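Local structure of macrolide 2'-phosphotransferase MphH (Brachybacterium faecium, 5UXD) at residues Val114-Leu125 / Pro201-Ile211. The protein binds the macrolide azithromycin and probably inactivates such antibiotics by transferring a phosphate group to their 2'-hydroxyl. Sequence-based numbering, arbitrary orientation.
Sequences VDMASTVYARSL and PAHTLVEDERI
Y121 extends from the first turn of helix 119-133 and lies against strands 204-207 and 210-214. Its CG lies anti to the backbone N (chi1 -174°), which sends the ring roughly along the two strands. CB meets E209 O at 3.6 Å. The same oxygen lies near the ring plane, at the edge by CD1, and takes a CA-H...O contact from Y121 CA. CE1 touches I211 CG1 at 3.8 Å, and V206 CG1 comes to the ring edge there. CZ comes near I211 CD1. At the tip, OH packs against T204 CG2 and P201 CG. CE of M116 meets P201 CG at 3.7 Å.

The contact joins the helix to the beta hairpin of an APH-type, kinase-like phosphotransferase. The two strands are linked by a type I' turn, E207 to R210. Next to P201 come A202, part of the GDP site, and H203, part of the magnesium site, both seen in another structure of this protein; neither is bound here. Azithromycin lies about 6 Å from the P201 side chain.

S118 is the N-cap of the helix. Its OG accepts a nearly straight bond from Y121 N (175°) and donates to E209 OE2 at 2.8 Å, tying the hairpin turn to the helix start. Three residues after Y121, S124 OG accepts from I211 N at 2.8 Å and bonds a water. V120 CG1 packs on R210 CG at 3.5 Å and lies over one face of its guanidinium, towards the rim. L125 CD1 closes on I211 CD1, while H232 of helix 230-235 touches both L125 and Y121.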
loop_
_atom_site.group_PDB
_atom_site.type_symbol
_atom_site.label_atom_id
_atom_site.label_comp_id
_atom_site.label_asym_id
_atom_site.label_seq_id
_atom_site.Cartn_x
_atom_site.Cartn_y
_atom_site.Cartn_z
ATOM N N VAL A 114 -7.118 0.710 -15.657
ATOM C CA VAL A 114 -8.214 -0.242 -15.521
ATOM C C VAL A 114 -9.371 0.496 -14.863
ATOM O O VAL A 114 -9.164 1.342 -13.992
ATOM C CB VAL A 114 -7.789 -1.502 -14.731
ATOM C CG1 VAL A 114 -7.190 -1.120 -13.381
ATOM C CG2 VAL A 114 -8.967 -2.473 -14.573
ATOM N N ASP A 115 -10.590 0.199 -15.305
ATOM C CA ASP A 115 -11.774 0.927 -14.871
ATOM C C ASP A 115 -12.370 0.229 -13.657
ATOM O O ASP A 115 -12.483 -1.003 -13.638
ATOM C CB ASP A 115 -12.770 1.005 -16.036
ATOM C CG ASP A 115 -13.964 1.910 -15.749
ATOM O OD1 ASP A 115 -14.728 1.679 -14.793
ATOM O OD2 ASP A 115 -14.104 2.905 -16.501
ATOM N N MET A 116 -12.691 1.000 -12.631
ATOM C CA MET A 116 -13.220 0.429 -11.403
ATOM C C MET A 116 -14.597 -0.214 -11.521
ATOM O O MET A 116 -15.044 -0.869 -10.593
ATOM C CB MET A 116 -13.107 1.404 -10.237
ATOM C CG MET A 116 -11.667 1.825 -9.977
ATOM S SD MET A 116 -10.860 0.826 -8.709
ATOM C CE MET A 116 -10.197 -0.542 -9.644
ATOM N N ALA A 117 -15.277 0.007 -12.643
ATOM C CA ALA A 117 -16.541 -0.679 -12.892
ATOM C C ALA A 117 -16.351 -2.033 -13.583
ATOM O O ALA A 117 -17.345 -2.685 -13.920
ATOM C CB ALA A 117 -17.478 0.215 -13.719
ATOM N N SER A 118 -15.101 -2.477 -13.770
ATOM C CA SER A 118 -14.819 -3.756 -14.419
ATOM C C SER A 118 -15.173 -4.928 -13.509
ATOM O O SER A 118 -14.715 -4.993 -12.369
ATOM C CB SER A 118 -13.340 -3.837 -14.795
ATOM O OG SER A 118 -12.944 -5.172 -15.074
ATOM N N THR A 119 -15.968 -5.874 -14.020
ATOM C CA THR A 119 -16.193 -7.102 -13.251
ATOM C C THR A 119 -14.951 -7.984 -13.213
ATOM O O THR A 119 -14.753 -8.731 -12.247
ATOM C CB THR A 119 -17.347 -7.901 -13.838
ATOM O OG1 THR A 119 -17.159 -8.019 -15.251
ATOM C CG2 THR A 119 -18.679 -7.216 -13.559
ATOM N N VAL A 120 -14.115 -7.927 -14.250
ATOM C CA VAL A 120 -12.896 -8.737 -14.262
ATOM C C VAL A 120 -11.964 -8.310 -13.136
ATOM O O VAL A 120 -11.464 -9.148 -12.375
ATOM C CB VAL A 120 -12.207 -8.659 -15.636
ATOM C CG1 VAL A 120 -10.831 -9.294 -15.574
ATOM C CG2 VAL A 120 -13.054 -9.369 -16.685
ATOM N N TYR A 121 -11.729 -6.998 -12.998
ATOM C CA TYR A 121 -10.875 -6.506 -11.916
ATOM C C TYR A 121 -11.485 -6.800 -10.550
ATOM O O TYR A 121 -10.769 -7.159 -9.603
ATOM C CB TYR A 121 -10.632 -5.001 -12.064
ATOM C CG TYR A 121 -9.635 -4.460 -11.058
ATOM C CD1 TYR A 121 -8.272 -4.505 -11.321
ATOM C CD2 TYR A 121 -10.058 -3.916 -9.840
ATOM C CE1 TYR A 121 -7.350 -4.021 -10.415
ATOM C CE2 TYR A 121 -9.141 -3.435 -8.921
ATOM C CZ TYR A 121 -7.784 -3.487 -9.225
ATOM O OH TYR A 121 -6.855 -3.008 -8.333
ATOM N N ALA A 122 -12.797 -6.610 -10.418
ATOM C CA ALA A 122 -13.476 -6.898 -9.156
ATOM C C ALA A 122 -13.249 -8.345 -8.731
ATOM O O ALA A 122 -12.896 -8.612 -7.573
ATOM C CB ALA A 122 -14.977 -6.597 -9.280
ATOM N N ARG A 123 -13.425 -9.299 -9.659
ATOM C CA ARG A 123 -13.205 -10.695 -9.272
ATOM C C ARG A 123 -11.735 -10.989 -9.005
ATOM O O ARG A 123 -11.410 -11.761 -8.093
ATOM C CB ARG A 123 -13.743 -11.660 -10.337
ATOM C CG ARG A 123 -15.240 -11.610 -10.478
ATOM C CD ARG A 123 -15.753 -12.583 -11.515
ATOM N NE ARG A 123 -16.015 -11.902 -12.775
ATOM C CZ ARG A 123 -15.299 -12.074 -13.879
ATOM N NH1 ARG A 123 -14.282 -12.931 -13.895
ATOM N NH2 ARG A 123 -15.618 -11.412 -14.979
ATOM N N SER A 124 -10.825 -10.388 -9.776
ATOM C CA SER A 124 -9.404 -10.591 -9.531
ATOM C C SER A 124 -9.002 -10.052 -8.165
ATOM O O SER A 124 -8.295 -10.723 -7.403
ATOM C CB SER A 124 -8.594 -9.923 -10.646
ATOM O OG SER A 124 -7.208 -10.016 -10.393
ATOM N N LEU A 125 -9.471 -8.851 -7.827
ATOM C CA LEU A 125 -9.147 -8.250 -6.536
ATOM C C LEU A 125 -9.666 -9.098 -5.378
ATOM O O LEU A 125 -8.933 -9.385 -4.424
ATOM C CB LEU A 125 -9.715 -6.832 -6.461
ATOM C CG LEU A 125 -9.484 -6.189 -5.089
ATOM C CD1 LEU A 125 -7.996 -5.935 -4.890
ATOM C CD2 LEU A 125 -10.261 -4.893 -4.946
ATOM N N PRO A 201 -5.209 0.691 -7.302
ATOM C CA PRO A 201 -4.568 0.269 -8.562
ATOM C C PRO A 201 -3.125 0.721 -8.754
ATOM O O PRO A 201 -2.387 0.069 -9.505
ATOM C CB PRO A 201 -5.493 0.871 -9.624
ATOM C CG PRO A 201 -6.836 0.799 -8.995
ATOM C CD PRO A 201 -6.602 1.126 -7.537
ATOM N N ALA A 202 -2.689 1.806 -8.109
ATOM C CA ALA A 202 -1.290 2.205 -8.236
ATOM C C ALA A 202 -0.331 1.175 -7.649
ATOM O O ALA A 202 0.859 1.200 -7.977
ATOM C CB ALA A 202 -1.056 3.555 -7.566
ATOM N N HIS A 203 -0.807 0.284 -6.775
ATOM C CA HIS A 203 0.044 -0.738 -6.179
ATOM C C HIS A 203 -0.212 -2.121 -6.762
ATOM O O HIS A 203 0.158 -3.130 -6.153
ATOM C CB HIS A 203 -0.130 -0.749 -4.665
ATOM C CG HIS A 203 0.380 0.492 -4.015
ATOM N ND1 HIS A 203 -0.255 1.101 -2.959
ATOM C CD2 HIS A 203 1.464 1.258 -4.297
ATOM C CE1 HIS A 203 0.424 2.180 -2.602
ATOM N NE2 HIS A 203 1.471 2.298 -3.400
ATOM N N THR A 204 -0.865 -2.192 -7.912
ATOM C CA THR A 204 -1.039 -3.446 -8.619
ATOM C C THR A 204 -0.386 -3.353 -9.995
ATOM O O THR A 204 -0.114 -2.266 -10.517
ATOM C CB THR A 204 -2.524 -3.818 -8.763
ATOM O OG1 THR A 204 -3.160 -2.910 -9.671
ATOM C CG2 THR A 204 -3.248 -3.764 -7.415
ATOM N N LEU A 205 -0.095 -4.514 -10.563
ATOM C CA LEU A 205 0.138 -4.589 -11.992
ATOM C C LEU A 205 -0.957 -5.449 -12.590
ATOM O O LEU A 205 -1.390 -6.437 -11.972
ATOM C CB LEU A 205 1.515 -5.164 -12.336
ATOM C CG LEU A 205 2.708 -4.561 -11.589
ATOM C CD1 LEU A 205 3.983 -5.326 -11.892
ATOM C CD2 LEU A 205 2.862 -3.097 -11.940
ATOM N N VAL A 206 -1.407 -5.043 -13.768
ATOM C CA VAL A 206 -2.567 -5.665 -14.383
ATOM C C VAL A 206 -2.209 -6.172 -15.769
ATOM O O VAL A 206 -1.365 -5.609 -16.476
ATOM C CB VAL A 206 -3.785 -4.713 -14.462
ATOM C CG1 VAL A 206 -4.353 -4.444 -13.067
ATOM C CG2 VAL A 206 -3.413 -3.418 -15.160
ATOM N N GLU A 207 -2.853 -7.273 -16.135
ATOM C CA GLU A 207 -2.805 -7.815 -17.486
ATOM C C GLU A 207 -4.210 -8.287 -17.829
ATOM O O GLU A 207 -4.767 -9.126 -17.113
ATOM C CB GLU A 207 -1.798 -8.967 -17.590
ATOM C CG GLU A 207 -0.339 -8.556 -17.356
ATOM C CD GLU A 207 0.652 -9.659 -17.703
ATOM O OE1 GLU A 207 0.232 -10.827 -17.827
ATOM O OE2 GLU A 207 1.853 -9.357 -17.860
ATOM N N ASP A 208 -4.786 -7.741 -18.902
ATOM C CA ASP A 208 -6.158 -8.055 -19.301
ATOM C C ASP A 208 -7.138 -7.816 -18.152
ATOM O O ASP A 208 -8.039 -8.618 -17.900
ATOM C CB ASP A 208 -6.266 -9.487 -19.823
ATOM C CG ASP A 208 -5.555 -9.677 -21.152
ATOM O OD1 ASP A 208 -5.373 -8.674 -21.873
ATOM O OD2 ASP A 208 -5.193 -10.826 -21.482
ATOM N N GLU A 209 -6.948 -6.699 -17.446
ATOM C CA GLU A 209 -7.771 -6.234 -16.330
ATOM C C GLU A 209 -7.708 -7.154 -15.114
ATOM O O GLU A 209 -8.505 -6.994 -14.175
ATOM C CB GLU A 209 -9.232 -6.008 -16.753
ATOM C CG GLU A 209 -9.379 -5.372 -18.136
ATOM C CD GLU A 209 -10.723 -4.690 -18.353
ATOM O OE1 GLU A 209 -10.810 -3.845 -19.271
ATOM O OE2 GLU A 209 -11.690 -4.989 -17.614
ATOM N N ARG A 210 -6.769 -8.093 -15.084
ATOM C CA ARG A 210 -6.555 -8.954 -13.931
ATOM C C ARG A 210 -5.263 -8.557 -13.238
ATOM O O ARG A 210 -4.293 -8.162 -13.894
ATOM C CB ARG A 210 -6.493 -10.431 -14.337
ATOM C CG ARG A 210 -7.804 -10.955 -14.891
ATOM C CD ARG A 210 -7.792 -12.452 -15.132
ATOM N NE ARG A 210 -9.050 -12.872 -15.738
ATOM C CZ ARG A 210 -9.289 -12.845 -17.046
ATOM N NH1 ARG A 210 -8.348 -12.429 -17.888
ATOM N NH2 ARG A 210 -10.467 -13.233 -17.516
ATOM N N ILE A 211 -5.258 -8.663 -11.914
ATOM C CA ILE A 211 -4.055 -8.387 -11.141
ATOM C C ILE A 211 -3.065 -9.520 -11.351
ATOM O O ILE A 211 -3.402 -10.701 -11.185
ATOM C CB ILE A 211 -4.395 -8.226 -9.654
ATOM C CG1 ILE A 211 -5.312 -7.025 -9.435
ATOM C CG2 ILE A 211 -3.124 -8.093 -8.816
ATOM C CD1 ILE A 211 -5.840 -6.940 -8.002
HETATM O O HOH W 1 -10.720 -11.878 -13.007
HETATM O O HOH W 2 -6.267 -12.585 -10.807
#